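Local coordinates for alginate biosynthesis protein AlgJ (Pseudomonas putida, PDB 4O8V), which probably helps to add acetyl groups to the mannuronate residues of alginate, as part of an inner-membrane complex with AlgI and AlgF, at residues Ile210-Val215 / Pro267-Trp272; Ala131-Ala136 / Gln232-Ser237; Trp18-Glu23 / Pro62-Val67. One frame throughout, in Å; residues are numbered along the deposited sequence.

Contact 1: residues Ile210-Val215 / Pro267-Trp272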
# COMPACT_ATOMS: atom_id res chain seq x y z
N ILE A 210 -20.12 -7.73 3.53
CA ILE A 210 -18.90 -8.15 2.85
C ILE A 210 -17.87 -8.52 3.91
O ILE A 210 -17.66 -7.77 4.85
CB ILE A 210 -18.39 -7.05 1.90
CG1 ILE A 210 -19.47 -6.75 0.85
CG2 ILE A 210 -17.05 -7.44 1.22
CD1 ILE A 210 -18.96 -6.04 -0.40
N PRO A 211 -17.25 -9.70 3.78
CA PRO A 211 -16.38 -10.19 4.86
C PRO A 211 -15.01 -9.53 4.93
O PRO A 211 -14.37 -9.62 5.97
CB PRO A 211 -16.24 -11.67 4.54
CG PRO A 211 -16.54 -11.80 3.12
CD PRO A 211 -17.52 -10.74 2.78
N VAL A 212 -14.57 -8.87 3.86
CA VAL A 212 -13.25 -8.22 3.86
C VAL A 212 -13.34 -6.76 3.41
O VAL A 212 -14.02 -6.45 2.43
CB VAL A 212 -12.26 -8.95 2.93
CG1 VAL A 212 -10.89 -8.26 2.93
CG2 VAL A 212 -12.12 -10.44 3.30
N ALA A 213 -12.65 -5.85 4.11
CA ALA A 213 -12.55 -4.47 3.65
C ALA A 213 -11.10 -4.15 3.30
O ALA A 213 -10.18 -4.62 3.96
CB ALA A 213 -13.07 -3.47 4.71
N LEU A 214 -10.92 -3.35 2.26
CA LEU A 214 -9.59 -2.90 1.84
C LEU A 214 -9.50 -1.41 2.14
O LEU A 214 -10.40 -0.65 1.77
CB LEU A 214 -9.36 -3.18 0.34
CG LEU A 214 -8.11 -2.54 -0.30
CD1 LEU A 214 -6.83 -3.06 0.34
CD2 LEU A 214 -8.12 -2.84 -1.81
N VAL A 215 -8.45 -1.01 2.87
CA VAL A 215 -8.16 0.39 3.13
C VAL A 215 -6.72 0.70 2.73
O VAL A 215 -5.83 -0.11 2.95
CB VAL A 215 -8.38 0.75 4.63
CG1 VAL A 215 -8.20 2.26 4.84
CG2 VAL A 215 -9.75 0.31 5.04
N PRO A 267 -16.32 -6.03 9.14
CA PRO A 267 -15.89 -7.19 8.35
C PRO A 267 -15.08 -8.17 9.20
O PRO A 267 -14.62 -7.81 10.27
CB PRO A 267 -15.02 -6.56 7.26
CG PRO A 267 -14.48 -5.34 7.90
CD PRO A 267 -15.56 -4.81 8.79
N GLN A 268 -14.94 -9.41 8.74
CA GLN A 268 -14.03 -10.34 9.41
C GLN A 268 -12.57 -9.88 9.34
O GLN A 268 -11.82 -10.03 10.31
CB GLN A 268 -14.17 -11.74 8.83
CG GLN A 268 -15.56 -12.31 9.05
CD GLN A 268 -15.72 -13.69 8.48
OE1 GLN A 268 -14.75 -14.38 8.23
NE2 GLN A 268 -16.97 -14.10 8.28
N VAL A 269 -12.17 -9.34 8.19
CA VAL A 269 -10.79 -8.95 7.93
C VAL A 269 -10.72 -7.57 7.29
O VAL A 269 -11.49 -7.27 6.38
CB VAL A 269 -10.08 -9.99 6.99
CG1 VAL A 269 -8.70 -9.49 6.54
CG2 VAL A 269 -9.97 -11.33 7.67
N VAL A 270 -9.81 -6.74 7.79
CA VAL A 270 -9.48 -5.49 7.12
C VAL A 270 -8.04 -5.57 6.61
O VAL A 270 -7.10 -5.78 7.40
CB VAL A 270 -9.64 -4.27 8.03
CG1 VAL A 270 -9.15 -3.00 7.32
CG2 VAL A 270 -11.08 -4.13 8.49
N VAL A 271 -7.86 -5.42 5.31
CA VAL A 271 -6.53 -5.35 4.74
C VAL A 271 -6.16 -3.88 4.66
O VAL A 271 -6.88 -3.08 4.04
CB VAL A 271 -6.46 -6.00 3.34
CG1 VAL A 271 -5.08 -5.74 2.68
CG2 VAL A 271 -6.74 -7.47 3.40
N TRP A 272 -5.06 -3.51 5.30
CA TRP A 272 -4.63 -2.11 5.36
C TRP A 272 -3.30 -1.95 4.63
O TRP A 272 -2.25 -2.35 5.14
CB TRP A 272 -4.47 -1.66 6.81
CG TRP A 272 -4.22 -0.20 6.98
CD1 TRP A 272 -4.22 0.77 6.00
CD2 TRP A 272 -3.94 0.48 8.22
NE1 TRP A 272 -3.97 2.00 6.56
CE2 TRP A 272 -3.78 1.85 7.91
CE3 TRP A 272 -3.80 0.07 9.54
CZ2 TRP A 272 -3.49 2.82 8.89
CZ3 TRP A 272 -3.51 1.02 10.52
CH2 TRP A 272 -3.36 2.38 10.18
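V271 uses both its N and its O on the adjacent parallel strand. Its N donates a hydrogen bond to A213 O at 2.8 Å. Its O accepts one from V215 N, also at 2.8 Å and nearly straight, with 173° at the hydrogen. One step back, A213 N donates to V269 O at 2.9 Å. V269 N closes the series on P211 O at 3.1 Å. Q268 N is also near P211 O, in a weak, strongly bent hydrogen bond. The two strands run parallel, 18° apart. V212 and L214 turn their own peptide groups to strand 239-241, so strand 212-215 is an inner strand of the parallel sheet.

V212, L214, V269 and V271 share one face. L214 CD1 rests 4.0 Å from V271 CG1, and the two side chains cross obliquely. L135 and L235 of two helices pack onto this face. A213, V215, V270 and W272 share the other. Here P267 CG lies 4.0 Å from A213 CB, and V215 CG2 lies 4.1 Å from V270 CG1. W272 has CD1 almost eclipsing CA (chi2 6°), which sets CD1 3.6 Å from V215 O. That oxygen lies at the edge of the indole, near its plane. NE1 of the indole bonds to P249 O. Y256 and M253 of helix 250-257 cover this side.

Helices on both faces of a parallel sheet give the alpha/beta/alpha layering of the SGNH hydrolase fold. The chain leaves V215 toward S218, the nucleophile by similarity. Backbone groups make all the hydrogen bonds between the strands, so the peptide chains set the register. The side chains add apolar surface for the helices.

Contact 2: residues Ala131-Ala136 / Gln232-Ser237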
# COMPACT_ATOMS: atom_id res chain seq x y z
N ALA A 131 1.57 -9.45 -4.38
CA ALA A 131 1.26 -8.98 -3.02
C ALA A 131 -0.06 -9.57 -2.53
O ALA A 131 -0.14 -10.11 -1.41
CB ALA A 131 1.23 -7.44 -2.96
N ALA A 132 -1.10 -9.52 -3.36
CA ALA A 132 -2.38 -10.13 -2.98
C ALA A 132 -2.25 -11.62 -2.68
O ALA A 132 -2.89 -12.13 -1.76
CB ALA A 132 -3.43 -9.91 -4.06
N GLN A 133 -1.45 -12.33 -3.46
CA GLN A 133 -1.30 -13.74 -3.21
C GLN A 133 -0.59 -14.01 -1.88
O GLN A 133 -0.95 -14.96 -1.16
CB GLN A 133 -0.56 -14.44 -4.36
CG GLN A 133 -1.50 -14.78 -5.50
CD GLN A 133 -0.80 -15.10 -6.80
OE1 GLN A 133 0.36 -14.75 -7.00
NE2 GLN A 133 -1.51 -15.77 -7.70
N ALA A 134 0.44 -13.22 -1.57
CA ALA A 134 1.14 -13.36 -0.30
C ALA A 134 0.19 -13.09 0.86
O ALA A 134 0.21 -13.79 1.86
CB ALA A 134 2.34 -12.41 -0.22
N LEU A 135 -0.62 -12.05 0.72
CA LEU A 135 -1.56 -11.71 1.78
C LEU A 135 -2.60 -12.83 1.95
O LEU A 135 -2.92 -13.24 3.07
CB LEU A 135 -2.22 -10.35 1.49
CG LEU A 135 -1.30 -9.13 1.57
CD1 LEU A 135 -1.95 -7.89 0.92
CD2 LEU A 135 -0.94 -8.85 3.03
N ALA A 136 -3.10 -13.38 0.84
CA ALA A 136 -4.08 -14.46 0.91
C ALA A 136 -3.51 -15.73 1.56
O ALA A 136 -4.23 -16.42 2.28
CB ALA A 136 -4.63 -14.78 -0.47
N GLN A 232 -9.68 -10.19 -4.19
CA GLN A 232 -10.91 -10.97 -4.33
C GLN A 232 -10.60 -12.36 -4.86
O GLN A 232 -11.00 -13.37 -4.28
CB GLN A 232 -11.91 -10.28 -5.26
CG GLN A 232 -12.53 -9.02 -4.69
CD GLN A 232 -13.29 -8.24 -5.75
OE1 GLN A 232 -12.93 -8.25 -6.92
NE2 GLN A 232 -14.34 -7.54 -5.33
N GLN A 233 -9.84 -12.40 -5.95
CA GLN A 233 -9.47 -13.68 -6.55
C GLN A 233 -8.62 -14.55 -5.63
O GLN A 233 -8.88 -15.74 -5.49
CB GLN A 233 -8.74 -13.46 -7.86
CG GLN A 233 -8.39 -14.77 -8.55
CD GLN A 233 -8.12 -14.58 -10.01
OE1 GLN A 233 -9.01 -14.22 -10.77
NE2 GLN A 233 -6.88 -14.82 -10.41
N ALA A 234 -7.62 -13.96 -4.98
CA ALA A 234 -6.71 -14.76 -4.17
C ALA A 234 -7.40 -15.25 -2.89
O ALA A 234 -7.25 -16.41 -2.49
CB ALA A 234 -5.43 -13.96 -3.84
N LEU A 235 -8.20 -14.37 -2.28
CA LEU A 235 -8.92 -14.70 -1.06
C LEU A 235 -10.15 -15.57 -1.30
O LEU A 235 -10.70 -16.14 -0.36
CB LEU A 235 -9.37 -13.42 -0.34
CG LEU A 235 -8.25 -12.53 0.21
CD1 LEU A 235 -8.83 -11.18 0.60
CD2 LEU A 235 -7.61 -13.22 1.40
N ARG A 236 -10.58 -15.67 -2.56
CA ARG A 236 -11.87 -16.29 -2.88
C ARG A 236 -12.96 -15.68 -1.98
O ARG A 236 -13.73 -16.38 -1.29
CB ARG A 236 -11.80 -17.81 -2.73
CG ARG A 236 -10.66 -18.42 -3.56
CD ARG A 236 -10.64 -19.92 -3.50
NE ARG A 236 -11.42 -20.48 -4.59
CZ ARG A 236 -12.27 -21.49 -4.47
NH1 ARG A 236 -12.46 -22.06 -3.29
NH2 ARG A 236 -12.93 -21.92 -5.53
N SER A 237 -13.00 -14.35 -2.00
CA SER A 237 -13.94 -13.60 -1.16
C SER A 237 -14.30 -12.25 -1.77
O SER A 237 -13.47 -11.63 -2.43
CB SER A 237 -13.34 -13.38 0.22
OG SER A 237 -14.23 -12.62 1.04
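A136 and L235 bring the two helices close, with their CA atoms 5.2 Å apart. Q133 and A234 are the other near pair, at 5.6 Å between CA atoms. Segment 131-136 is helical throughout and lies within helix 125-141. Segment 232-237 takes in the last turn of helix 227-235 and the two residues after it. The helix ends in a Schellman motif: S237 N bonds back to Q232 O at 3.2 Å, R236 N makes a weak bond to Q233 O, and R236 has a positive phi of 49°.

No hydrogen bond joins the segments. A234 points its methyl at the other helix, where CB meets A136 CB at 3.6 Å. The same A234 CB lies 3.8 Å from A132 O, a carbonyl already used within its helix by A136 N. Q133 CG borders this methyl from the outer, exposed part of the helix. L235 reaches A136 from the inner side. Its CD2 touches both CA and CB of A136, each at 3.8 Å. Deeper in, A132 packs on F227, A230 and L231, and L135 turns to V57 and A59 of the central sheet.

Small methyl groups thus let two helix backbones lie close together. This is the packing of neighbouring helices in one layer over the parallel sheet of an SGNH hydrolase-like alpha/beta domain.

Contact 3: residues Trp18-Glu23 / Pro62-Val67; sequences WLFSDE and PAKARV
K64 runs past W18 and F20 to reach L19, and this is the tight part of the contact. K64 NZ donates to L19 O at 2.9 Å, nearly in line with the carbonyl (C=O...N 172°). D120 O and L117 O also accept from NZ, so three backbone oxygens hold this buried nitrogen. The chain of K64 is bent at chi3 (102°), which places CE 3.7 Å from F20 CD1 and 3.8 Å from W18 CE3. CE meets W18 at the indole edge, near its plane. The K64 chain crosses the F20 side chain at about a right angle. An alanine in place of K64 would probably open a gap beside W18 and F20 and leave the carbonyls of L19, L117 and D120 without their shared donor.

The contact joins a two-stranded hairpin, 11-13 with 19-21, to short helix 64-67 after strand 55-61 of the central sheet. A63 is the N-cap, and E24 takes the first amides of the helix, K64 N and A65 N. D120 is an active-site residue by similarity, so K64 probably helps to hold the backbone there.

A65 meets F20 with its CA, 3.7 Å from F20 CE1, and with its methyl. The loose side is S21-E23 and R66, where the segments no longer touch. S21 OG accepts from E23 N in an ST turn, and R66 pairs with E276.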
# COMPACT_ATOMS: atom_id res chain seq x y z
N TRP A 18 14.59 5.30 -15.39
CA TRP A 18 13.75 5.02 -14.21
C TRP A 18 13.60 6.31 -13.38
O TRP A 18 14.53 7.11 -13.31
CB TRP A 18 14.38 3.92 -13.34
CG TRP A 18 14.06 2.52 -13.82
CD1 TRP A 18 14.53 1.88 -14.94
CD2 TRP A 18 13.18 1.61 -13.17
NE1 TRP A 18 13.96 0.62 -15.04
CE2 TRP A 18 13.15 0.43 -13.95
CE3 TRP A 18 12.41 1.67 -12.00
CZ2 TRP A 18 12.36 -0.68 -13.60
CZ3 TRP A 18 11.64 0.57 -11.66
CH2 TRP A 18 11.62 -0.58 -12.45
N LEU A 19 12.44 6.49 -12.75
CA LEU A 19 12.17 7.63 -11.87
C LEU A 19 11.78 7.12 -10.50
O LEU A 19 11.12 6.11 -10.42
CB LEU A 19 11.03 8.48 -12.42
CG LEU A 19 11.21 8.99 -13.84
CD1 LEU A 19 9.93 9.74 -14.26
CD2 LEU A 19 12.41 9.91 -13.89
N PHE A 20 12.13 7.83 -9.44
CA PHE A 20 11.69 7.45 -8.10
C PHE A 20 11.06 8.64 -7.40
O PHE A 20 11.35 9.79 -7.74
CB PHE A 20 12.86 6.92 -7.27
CG PHE A 20 13.51 5.67 -7.82
CD1 PHE A 20 13.06 4.42 -7.44
CD2 PHE A 20 14.60 5.75 -8.68
CE1 PHE A 20 13.69 3.25 -7.94
CE2 PHE A 20 15.22 4.59 -9.18
CZ PHE A 20 14.76 3.34 -8.81
N SER A 21 10.18 8.37 -6.44
CA SER A 21 9.67 9.41 -5.54
C SER A 21 10.75 9.83 -4.56
O SER A 21 11.37 8.97 -3.93
CB SER A 21 8.47 8.90 -4.73
OG SER A 21 8.16 9.84 -3.71
N ASP A 22 10.97 11.13 -4.40
CA ASP A 22 11.98 11.56 -3.43
C ASP A 22 11.50 11.31 -1.99
O ASP A 22 12.27 11.43 -1.05
CB ASP A 22 12.40 13.03 -3.64
CG ASP A 22 11.38 14.02 -3.16
OD1 ASP A 22 10.16 13.71 -3.12
OD2 ASP A 22 11.80 15.14 -2.81
N GLU A 23 10.24 10.91 -1.83
CA GLU A 23 9.73 10.52 -0.51
C GLU A 23 10.38 9.22 -0.05
O GLU A 23 10.36 8.88 1.14
CB GLU A 23 8.20 10.40 -0.53
CG GLU A 23 7.48 11.70 -0.82
CD GLU A 23 5.95 11.57 -0.83
OE1 GLU A 23 5.43 10.43 -0.88
OE2 GLU A 23 5.27 12.61 -0.78
N PRO A 62 6.84 -2.39 0.21
CA PRO A 62 8.22 -1.91 0.19
C PRO A 62 8.41 -0.76 -0.80
O PRO A 62 7.65 -0.66 -1.77
CB PRO A 62 9.01 -3.15 -0.25
CG PRO A 62 8.04 -3.97 -1.03
CD PRO A 62 6.70 -3.75 -0.32
N ALA A 63 9.40 0.09 -0.54
CA ALA A 63 9.70 1.22 -1.41
C ALA A 63 10.17 0.71 -2.77
O ALA A 63 10.87 -0.31 -2.85
CB ALA A 63 10.76 2.09 -0.79
N LYS A 64 9.81 1.42 -3.84
CA LYS A 64 10.29 1.04 -5.16
C LYS A 64 11.81 1.11 -5.17
O LYS A 64 12.48 0.26 -5.78
CB LYS A 64 9.70 1.93 -6.25
CG LYS A 64 10.08 1.47 -7.66
CD LYS A 64 9.29 2.18 -8.73
CE LYS A 64 10.10 3.26 -9.38
NZ LYS A 64 9.37 3.86 -10.54
N ALA A 65 12.36 2.10 -4.47
CA ALA A 65 13.82 2.27 -4.40
C ALA A 65 14.52 1.11 -3.70
O ALA A 65 15.71 0.90 -3.89
CB ALA A 65 14.17 3.57 -3.71
N ARG A 66 13.80 0.38 -2.86
CA ARG A 66 14.36 -0.78 -2.17
C ARG A 66 14.28 -2.03 -3.05
O ARG A 66 15.17 -2.86 -3.02
CB ARG A 66 13.60 -1.04 -0.84
CG ARG A 66 14.13 -2.23 -0.05
CD ARG A 66 13.37 -2.46 1.28
NE ARG A 66 13.17 -1.24 2.07
CZ ARG A 66 14.12 -0.63 2.78
NH1 ARG A 66 15.37 -1.09 2.78
NH2 ARG A 66 13.82 0.47 3.47
N VAL A 67 13.20 -2.15 -3.82
CA VAL A 67 12.99 -3.32 -4.65
C VAL A 67 13.83 -3.22 -5.94
O VAL A 67 14.31 -4.23 -6.43
CB VAL A 67 11.50 -3.51 -5.00
CG1 VAL A 67 11.31 -4.69 -5.95
CG2 VAL A 67 10.67 -3.70 -3.73

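Overall arrangement
Contacts 1 and 3 are buried, and contact 2 lies at the surface. Contact 1 is sheet core, held by backbone hydrogen bonds between parallel strands. Contact 2 joins two helices mainly by methyl groups, with no hydrogen bond between them. These two touch: L135 meets V271, L235 meets V212, and S237 packs on P211, so the helix layer of contact 2 rests on the sheet of contact 1. Contact 3 is about 27 Å from contact 1, centre to centre, and on the opposite side of the chain's centre. No helix or strand is shared among the three. Contact 3 alone depends on a lysine side chain, and it lies nearest the active-site residues assigned by similarity.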